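Local coordinates for protein nuclear receptor subfamily 1 group I member 3 (Mus musculus, PDB 1XNX) that acts as a nuclear receptor that pairs with RXR, binds DNA response elements and activates transcription, here with androstenol in its ligand-binding domain, at residues A[85-90]-A[173-178]. Numbering follows the deposited sequence.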
ATOM      1  N   LYS A  85     -13.660  19.934 -18.180  1.00 25.68           N
ATOM      2  CA  LYS A  85     -14.900  20.556 -18.635  1.00 25.11           C
ATOM      3  C   LYS A  85     -15.909  20.880 -17.524  1.00 25.83           C
ATOM      4  O   LYS A  85     -16.749  21.761 -17.696  1.00 23.57           O
ATOM      5  CB  LYS A  85     -15.578  19.683 -19.697  1.00 24.38           C
ATOM      6  CG  LYS A  85     -15.021  19.856 -21.114  1.00 32.31           C
ATOM      7  CD  LYS A  85     -15.052  21.330 -21.509  1.00 44.18           C
ATOM      8  CE  LYS A  85     -15.153  21.556 -23.018  1.00 47.68           C
ATOM      9  NZ  LYS A  85     -15.388  23.002 -23.315  1.00 31.44           N
ATOM     10  N   ASP A  86     -15.828  20.171 -16.398  1.00 29.61           N
ATOM     11  CA  ASP A  86     -16.721  20.390 -15.258  1.00 30.70           C
ATOM     12  C   ASP A  86     -16.191  21.469 -14.316  1.00 31.73           C
ATOM     13  O   ASP A  86     -16.724  21.664 -13.219  1.00 33.06           O
ATOM     14  CB  ASP A  86     -16.910  19.094 -14.460  1.00 32.06           C
ATOM     15  CG  ASP A  86     -18.149  18.311 -14.883  1.00 39.02           C
ATOM     16  OD1 ASP A  86     -18.712  18.623 -15.954  1.00 45.13           O
ATOM     17  OD2 ASP A  86     -18.555  17.379 -14.149  1.00 44.45           O
ATOM     18  N   LEU A  87     -15.136  22.164 -14.728  1.00 31.10           N
ATOM     19  CA  LEU A  87     -14.574  23.221 -13.894  1.00 31.27           C
ATOM     20  C   LEU A  87     -14.858  24.583 -14.514  1.00 32.33           C
ATOM     21  O   LEU A  87     -14.261  24.962 -15.527  1.00 28.45           O
ATOM     22  CB  LEU A  87     -13.060  23.045 -13.718  1.00 31.32           C
ATOM     23  CG  LEU A  87     -12.521  21.699 -13.221  1.00 29.90           C
ATOM     24  CD1 LEU A  87     -11.009  21.804 -13.006  1.00 28.93           C
ATOM     25  CD2 LEU A  87     -13.234  21.296 -11.934  1.00 36.12           C
ATOM     26  N   PRO A  88     -15.779  25.343 -13.904  1.00 37.97           N
ATOM     27  CA  PRO A  88     -16.137  26.673 -14.408  1.00 39.21           C
ATOM     28  C   PRO A  88     -14.898  27.545 -14.615  1.00 38.56           C
ATOM     29  O   PRO A  88     -14.826  28.334 -15.550  1.00 35.82           O
ATOM     30  CB  PRO A  88     -17.067  27.211 -13.321  1.00 33.58           C
ATOM     31  CG  PRO A  88     -16.549  26.545 -12.087  1.00 39.98           C
ATOM     32  CD  PRO A  88     -16.342  25.130 -12.559  1.00 39.09           C
ATOM     33  N   LEU A  89     -13.921  27.390 -13.735  1.00 40.33           N
ATOM     34  CA  LEU A  89     -12.695  28.156 -13.840  1.00 41.54           C
ATOM     35  C   LEU A  89     -12.013  27.861 -15.180  1.00 40.35           C
ATOM     36  O   LEU A  89     -11.536  28.772 -15.857  1.00 40.63           O
ATOM     37  CB  LEU A  89     -11.763  27.795 -12.687  1.00 43.58           C
ATOM     38  CG  LEU A  89     -10.606  28.758 -12.453  1.00 49.36           C
ATOM     39  CD1 LEU A  89     -11.158  30.124 -12.069  1.00 48.27           C
ATOM     40  CD2 LEU A  89      -9.708  28.207 -11.359  1.00 57.41           C
ATOM     41  N   PHE A  90     -11.980  26.584 -15.558  1.00 39.77           N
ATOM     42  CA  PHE A  90     -11.362  26.158 -16.817  1.00 39.39           C
ATOM     43  C   PHE A  90     -12.174  26.644 -18.015  1.00 37.79           C
ATOM     44  O   PHE A  90     -11.617  27.110 -19.013  1.00 31.22           O
ATOM     45  CB  PHE A  90     -11.251  24.628 -16.868  1.00 39.45           C
ATOM     46  CG  PHE A  90     -10.492  24.111 -18.063  1.00 34.47           C
ATOM     47  CD1 PHE A  90      -9.157  24.462 -18.259  1.00 20.20           C
ATOM     48  CD2 PHE A  90     -11.107  23.268 -18.988  1.00 37.54           C
ATOM     49  CE1 PHE A  90      -8.448  23.986 -19.363  1.00 23.92           C
ATOM     50  CE2 PHE A  90     -10.409  22.785 -20.098  1.00 29.11           C
ATOM     51  CZ  PHE A  90      -9.072  23.145 -20.285  1.00 27.85           C
ATOM     52  N   THR A 173      -3.390  21.779 -10.346  1.00 23.15           N
ATOM     53  CA  THR A 173      -2.156  22.535 -10.374  1.00 23.57           C
ATOM     54  C   THR A 173      -1.469  22.281 -11.710  1.00 23.48           C
ATOM     55  O   THR A 173      -0.982  23.211 -12.356  1.00 28.56           O
ATOM     56  CB  THR A 173      -1.235  22.098  -9.225  1.00 23.13           C
ATOM     57  OG1 THR A 173      -1.949  22.199  -7.988  1.00 28.59           O
ATOM     58  CG2 THR A 173       0.004  22.981  -9.158  1.00 27.68           C
ATOM     59  N   ALA A 174      -1.440  21.023 -12.131  1.00 21.91           N
ATOM     60  CA  ALA A 174      -0.812  20.672 -13.400  1.00 23.03           C
ATOM     61  C   ALA A 174      -1.623  21.181 -14.587  1.00 25.49           C
ATOM     62  O   ALA A 174      -1.068  21.512 -15.624  1.00 28.30           O
ATOM     63  CB  ALA A 174      -0.643  19.160 -13.505  1.00 21.85           C
ATOM     64  N   LEU A 175      -2.938  21.238 -14.427  1.00 27.32           N
ATOM     65  CA  LEU A 175      -3.825  21.687 -15.492  1.00 28.81           C
ATOM     66  C   LEU A 175      -3.606  23.134 -15.908  1.00 31.78           C
ATOM     67  O   LEU A 175      -3.462  23.430 -17.099  1.00 34.83           O
ATOM     68  CB  LEU A 175      -5.286  21.508 -15.072  1.00 28.15           C
ATOM     69  CG  LEU A 175      -6.305  22.046 -16.075  1.00 28.04           C
ATOM     70  CD1 LEU A 175      -6.038  21.437 -17.444  1.00 27.07           C
ATOM     71  CD2 LEU A 175      -7.720  21.733 -15.597  1.00 24.11           C
ATOM     72  N   PHE A 176      -3.585  24.028 -14.923  1.00 33.48           N
ATOM     73  CA  PHE A 176      -3.416  25.454 -15.173  1.00 33.54           C
ATOM     74  C   PHE A 176      -1.967  25.927 -15.298  1.00 39.11           C
ATOM     75  O   PHE A 176      -1.610  26.985 -14.776  1.00 42.83           O
ATOM     76  CB  PHE A 176      -4.114  26.249 -14.070  1.00 30.09           C
ATOM     77  CG  PHE A 176      -5.605  26.070 -14.042  1.00 30.08           C
ATOM     78  CD1 PHE A 176      -6.224  25.418 -12.981  1.00 32.24           C
ATOM     79  CD2 PHE A 176      -6.400  26.583 -15.069  1.00 35.52           C
ATOM     80  CE1 PHE A 176      -7.612  25.282 -12.939  1.00 32.29           C
ATOM     81  CE2 PHE A 176      -7.785  26.453 -15.038  1.00 32.31           C
ATOM     82  CZ  PHE A 176      -8.390  25.803 -13.969  1.00 38.78           C
ATOM     83  N   SER A 177      -1.128  25.156 -15.982  1.00 43.23           N
ATOM     84  CA  SER A 177       0.266  25.552 -16.162  1.00 45.35           C
ATOM     85  C   SER A 177       0.345  26.385 -17.439  1.00 45.14           C
ATOM     86  O   SER A 177      -0.070  25.930 -18.502  1.00 47.23           O
ATOM     87  CB  SER A 177       1.155  24.318 -16.281  1.00 45.80           C
ATOM     88  OG  SER A 177       2.497  24.692 -16.542  1.00 52.53           O
ATOM     89  N   PRO A 178       0.880  27.615 -17.355  1.00 46.00           N
ATOM     90  CA  PRO A 178       0.992  28.495 -18.523  1.00 47.17           C
ATOM     91  C   PRO A 178       2.153  28.199 -19.473  1.00 50.47           C
ATOM     92  O   PRO A 178       2.069  28.455 -20.674  1.00 50.98           O
ATOM     93  CB  PRO A 178       1.123  29.868 -17.889  1.00 44.47           C
ATOM     94  CG  PRO A 178       1.989  29.570 -16.707  1.00 44.80           C
ATOM     95  CD  PRO A 178       1.358  28.305 -16.143  1.00 45.87           C
TER
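Phe90, in the short helix that starts just after Leu87, and Phe176, the first residue to leave helical geometry after helix 164-175, bring the two backbones closest, with 8.1 Å between their CA atoms. No hydrogen bond spans that gap, and the contact is van der Waals, a worked example of how helix ends can be joined by apolar contact. In Phe176, chi1 of -65° sets CG anti to the carbonyl carbon, and the far end of the ring meets Leu89 and Phe90, whose backbone N lies at the ring's edge. Phe176 CZ lies 3.8 Å from Leu89 CD2, and Leu89 CG and CB also approach this atom. On the neighbouring rim position, Phe176 CE2 comes 4.0 Å from Phe90 CD1, near the plane of the Phe90 ring and at its edge, and also touches Phe90 CA. An alanine in place of Phe176 would probably open a gap beside Leu89 and Phe90, leaving the leucine methyl CD2 without its aromatic neighbour. Leu175 crosses Phe90 at about a right angle, Leu175 CD1 standing 4.0 Å from Phe90 CE1, while Leu175 CD2 meets Leu87 CD1 at 4.2 Å. Around this group, Leu87 rests on helix 16-32, Phe90 on helix 95-114, and Leu89 and Phe176 share Met196 of helix 186-206. The contact thus belongs to the hydrophobic core of the layered helical sandwich that defines nuclear receptor ligand-binding domains, away from the androstenol pocket.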